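Local coordinates for spindle assembly abnormal protein 6 homolog (Drosophila melanogaster, PDB 5AL7) that forms the central scaffold of the centriole, where nine homodimers assemble into the cartwheel that sets its ninefold symmetry, at residues 15-20 with 53-58. The protein carries 1 engineered substitution. Residues are numbered along the deposited sequence; the frame is centred on the assembly and turned at random.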
ATOM      1  N   ALA A  15      -6.796  20.154  -1.435  1.00 49.14           N
ATOM      2  CA  ALA A  15      -5.396  20.393  -1.186  1.00 52.72           C
ATOM      3  C   ALA A  15      -4.684  19.088  -0.872  1.00 55.60           C
ATOM      4  O   ALA A  15      -5.111  18.318  -0.001  1.00 46.14           O
ATOM      5  CB  ALA A  15      -5.222  21.395  -0.048  1.00 45.30           C
ATOM      6  N   LYS A  16      -3.605  18.852  -1.611  1.00 49.99           N
ATOM      7  CA  LYS A  16      -2.730  17.715  -1.396  1.00 51.06           C
ATOM      8  C   LYS A  16      -1.431  18.241  -0.833  1.00 42.98           C
ATOM      9  O   LYS A  16      -0.904  19.235  -1.319  1.00 52.25           O
ATOM     10  CB  LYS A  16      -2.472  16.962  -2.699  1.00 54.68           C
ATOM     11  CG  LYS A  16      -3.708  16.411  -3.341  1.00 47.46           C
ATOM     12  CD  LYS A  16      -3.534  16.338  -4.840  1.00 56.81           C
ATOM     13  CE  LYS A  16      -4.894  16.187  -5.503  1.00 80.79           C
ATOM     14  NZ  LYS A  16      -5.721  17.433  -5.386  1.00 85.31           N
ATOM     15  N   MET A  17      -0.933  17.599   0.213  1.00 40.01           N
ATOM     16  CA  MET A  17       0.340  17.980   0.807  1.00 38.59           C
ATOM     17  C   MET A  17       1.493  17.352   0.022  1.00 43.78           C
ATOM     18  O   MET A  17       2.228  16.517   0.541  1.00 49.92           O
ATOM     19  CB  MET A  17       0.380  17.584   2.282  1.00 38.97           C
ATOM     20  CG  MET A  17      -0.695  18.279   3.117  1.00 41.64           C
ATOM     21  SD  MET A  17      -0.511  20.077   3.254  1.00 44.77           S
ATOM     22  CE  MET A  17       0.813  20.170   4.459  1.00 35.93           C
ATOM     23  N   ASP A  18       1.598  17.725  -1.253  1.00 41.15           N
ATOM     24  CA  ASP A  18       2.643  17.227  -2.141  1.00 34.09           C
ATOM     25  C   ASP A  18       3.789  18.237  -2.240  1.00 39.15           C
ATOM     26  O   ASP A  18       4.011  18.839  -3.296  1.00 39.92           O
ATOM     27  CB  ASP A  18       2.064  16.938  -3.529  1.00 35.15           C
ATOM     28  CG  ASP A  18       2.933  15.981  -4.344  1.00 49.18           C
ATOM     29  OD1 ASP A  18       4.016  15.587  -3.843  1.00 47.69           O
ATOM     30  OD2 ASP A  18       2.530  15.627  -5.485  1.00 48.91           O
ATOM     31  N   TYR A  19       4.488  18.449  -1.127  1.00 37.38           N
ATOM     32  CA  TYR A  19       5.551  19.446  -1.087  1.00 37.84           C
ATOM     33  C   TYR A  19       6.894  18.820  -0.737  1.00 49.33           C
ATOM     34  O   TYR A  19       7.820  19.518  -0.304  1.00 53.91           O
ATOM     35  CB  TYR A  19       5.217  20.562  -0.094  1.00 32.43           C
ATOM     36  CG  TYR A  19       3.965  21.313  -0.456  1.00 34.32           C
ATOM     37  CD1 TYR A  19       3.966  22.246  -1.483  1.00 40.24           C
ATOM     38  CD2 TYR A  19       2.772  21.087   0.234  1.00 35.17           C
ATOM     39  CE1 TYR A  19       2.813  22.935  -1.825  1.00 43.14           C
ATOM     40  CE2 TYR A  19       1.616  21.769  -0.099  1.00 37.72           C
ATOM     41  CZ  TYR A  19       1.644  22.694  -1.129  1.00 44.87           C
ATOM     42  OH  TYR A  19       0.500  23.375  -1.467  1.00 48.62           O
ATOM     43  N   GLY A  20       6.990  17.506  -0.901  1.00 34.18           N
ATOM     44  CA  GLY A  20       8.256  16.824  -0.731  1.00 35.81           C
ATOM     45  C   GLY A  20       8.869  17.039   0.630  1.00 35.78           C
ATOM     46  O   GLY A  20       8.200  16.924   1.656  1.00 50.35           O
ATOM     47  N   GLU A  53       0.227  17.255   9.525  1.00 34.97           N
ATOM     48  CA  GLU A  53       1.465  17.775   8.922  1.00 36.36           C
ATOM     49  C   GLU A  53       1.344  19.206   8.384  1.00 30.76           C
ATOM     50  O   GLU A  53       0.267  19.637   7.962  1.00 36.98           O
ATOM     51  CB  GLU A  53       1.941  16.827   7.810  1.00 38.02           C
ATOM     52  CG  GLU A  53       0.921  16.529   6.711  1.00 50.74           C
ATOM     53  CD  GLU A  53       1.253  15.274   5.890  1.00 54.59           C
ATOM     54  OE1 GLU A  53       1.842  14.316   6.445  1.00 49.35           O
ATOM     55  OE2 GLU A  53       0.925  15.249   4.684  1.00 51.92           O
ATOM     56  N   ARG A  54       2.460  19.932   8.392  1.00 25.90           N
ATOM     57  CA  ARG A  54       2.492  21.312   7.887  1.00 39.76           C
ATOM     58  C   ARG A  54       3.604  21.534   6.835  1.00 32.50           C
ATOM     59  O   ARG A  54       4.471  20.688   6.627  1.00 28.31           O
ATOM     60  CB  ARG A  54       2.675  22.306   9.036  1.00 34.89           C
ATOM     61  CG  ARG A  54       4.114  22.417   9.502  1.00 41.57           C
ATOM     62  CD  ARG A  54       4.349  23.557  10.484  1.00 67.15           C
ATOM     63  NE  ARG A  54       5.782  23.699  10.749  1.00 90.03           N
ATOM     64  CZ  ARG A  54       6.409  23.175  11.800  1.00 91.65           C
ATOM     65  NH1 ARG A  54       5.727  22.498  12.717  1.00 81.76           N
ATOM     66  NH2 ARG A  54       7.720  23.346  11.943  1.00 91.33           N
ATOM     67  N   VAL A  55       3.576  22.686   6.179  1.00 29.83           N
ATOM     68  CA  VAL A  55       4.607  23.044   5.213  1.00 31.27           C
ATOM     69  C   VAL A  55       5.623  23.986   5.873  1.00 35.65           C
ATOM     70  O   VAL A  55       5.252  24.885   6.626  1.00 48.31           O
ATOM     71  CB  VAL A  55       3.994  23.714   3.959  1.00 39.21           C
ATOM     72  CG1 VAL A  55       5.024  23.851   2.888  1.00 40.02           C
ATOM     73  CG2 VAL A  55       2.843  22.888   3.430  1.00 46.40           C
ATOM     74  N   ASP A  56       6.905  23.770   5.614  1.00 32.77           N
ATOM     75  CA  ASP A  56       7.941  24.536   6.304  1.00 41.47           C
ATOM     76  C   ASP A  56       8.103  25.981   5.791  1.00 44.29           C
ATOM     77  O   ASP A  56       8.405  26.899   6.566  1.00 51.43           O
ATOM     78  CB  ASP A  56       9.280  23.776   6.227  1.00 41.74           C
ATOM     79  CG  ASP A  56       9.973  23.898   4.873  1.00 56.20           C
ATOM     80  OD1 ASP A  56       9.299  24.128   3.851  1.00 62.20           O
ATOM     81  OD2 ASP A  56      11.210  23.737   4.833  1.00 64.14           O
ATOM     82  N   PHE A  57       7.909  26.176   4.493  1.00 43.56           N
ATOM     83  CA  PHE A  57       8.146  27.471   3.867  1.00 44.30           C
ATOM     84  C   PHE A  57       6.922  28.393   3.792  1.00 36.33           C
ATOM     85  O   PHE A  57       7.047  29.557   3.422  1.00 49.86           O
ATOM     86  CB  PHE A  57       8.738  27.263   2.469  1.00 45.72           C
ATOM     87  CG  PHE A  57       7.824  26.572   1.497  1.00 37.24           C
ATOM     88  CD1 PHE A  57       6.898  27.291   0.773  1.00 37.00           C
ATOM     89  CD2 PHE A  57       7.921  25.213   1.284  1.00 36.65           C
ATOM     90  CE1 PHE A  57       6.078  26.666  -0.134  1.00 39.99           C
ATOM     91  CE2 PHE A  57       7.103  24.586   0.373  1.00 35.78           C
ATOM     92  CZ  PHE A  57       6.181  25.313  -0.334  1.00 35.57           C
ATOM     93  N   LYS A  58       5.743  27.859   4.076  1.00 34.39           N
ATOM     94  CA  LYS A  58       4.526  28.665   4.076  1.00 38.47           C
ATOM     95  C   LYS A  58       3.550  28.223   5.164  1.00 43.45           C
ATOM     96  O   LYS A  58       3.593  27.089   5.627  1.00 54.43           O
ATOM     97  CB  LYS A  58       3.856  28.611   2.704  1.00 38.86           C
ATOM     98  CG  LYS A  58       3.350  27.239   2.291  1.00 32.22           C
ATOM     99  CD  LYS A  58       2.609  27.343   0.967  1.00 43.16           C
ATOM    100  CE  LYS A  58       2.172  25.987   0.433  1.00 48.88           C
ATOM    101  NZ  LYS A  58       1.418  26.111  -0.854  1.00 50.96           N
TER
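Y19 and V55 mark the nearest approach of the two backbones, with their CA atoms 7.3 Å apart; no backbone hydrogen bond joins 15-20 to 53-58, and the contacts are made by side chains, M17 also touching the strand backbone. The setting is the globular N-terminal head domain of SAS-6, the part that links homodimers into the inner ring of the cartwheel. Here the irregular segment before strand 23-36, which turns through an inverse gamma turn centred on M17, lies over the end of strand 44-55 and the turn leading to strand 60-67. It illustrates how a segment without regular structure can be held against the end of a strand by a few well-placed side chains. V55 touches two of them through one methyl: its CG2 meets M17 CE at 3.5 Å and, on the ring of Y19, CD2 at 3.7 Å. The M17 methyl CE reaches it because the chain bends at chi2 (-65°), which places SD, and at chi3 (-77°), which places CE; L60 of the neighbouring strand packs against M17, Y19 and V55 alike. Nearer its root, M17 CB lies 3.4 Å from E53 OE2, a carboxylate oxygen whose charge is met by R64 in a salt bridge. F57 turns its ring edge toward the face of Y19 in an offset edge-to-face pair, centroids 5.9 Å apart and planes at 79°, while V55 CG1 rests against one face of F57, toward its rim. K58 runs extended from CG onward and meets the tyrosine at about a right angle, its NZ donating a 3.0 Å hydrogen bond to Y19 OH. Replacing Y19 by an alanine would probably leave the K58 ammonium without its hydroxyl mate and open a gap beside V55 CG2 and the F57 edge. Just short of that ammonium, the methylene CE of K58 lies 3.7 Å from Y19 CZ.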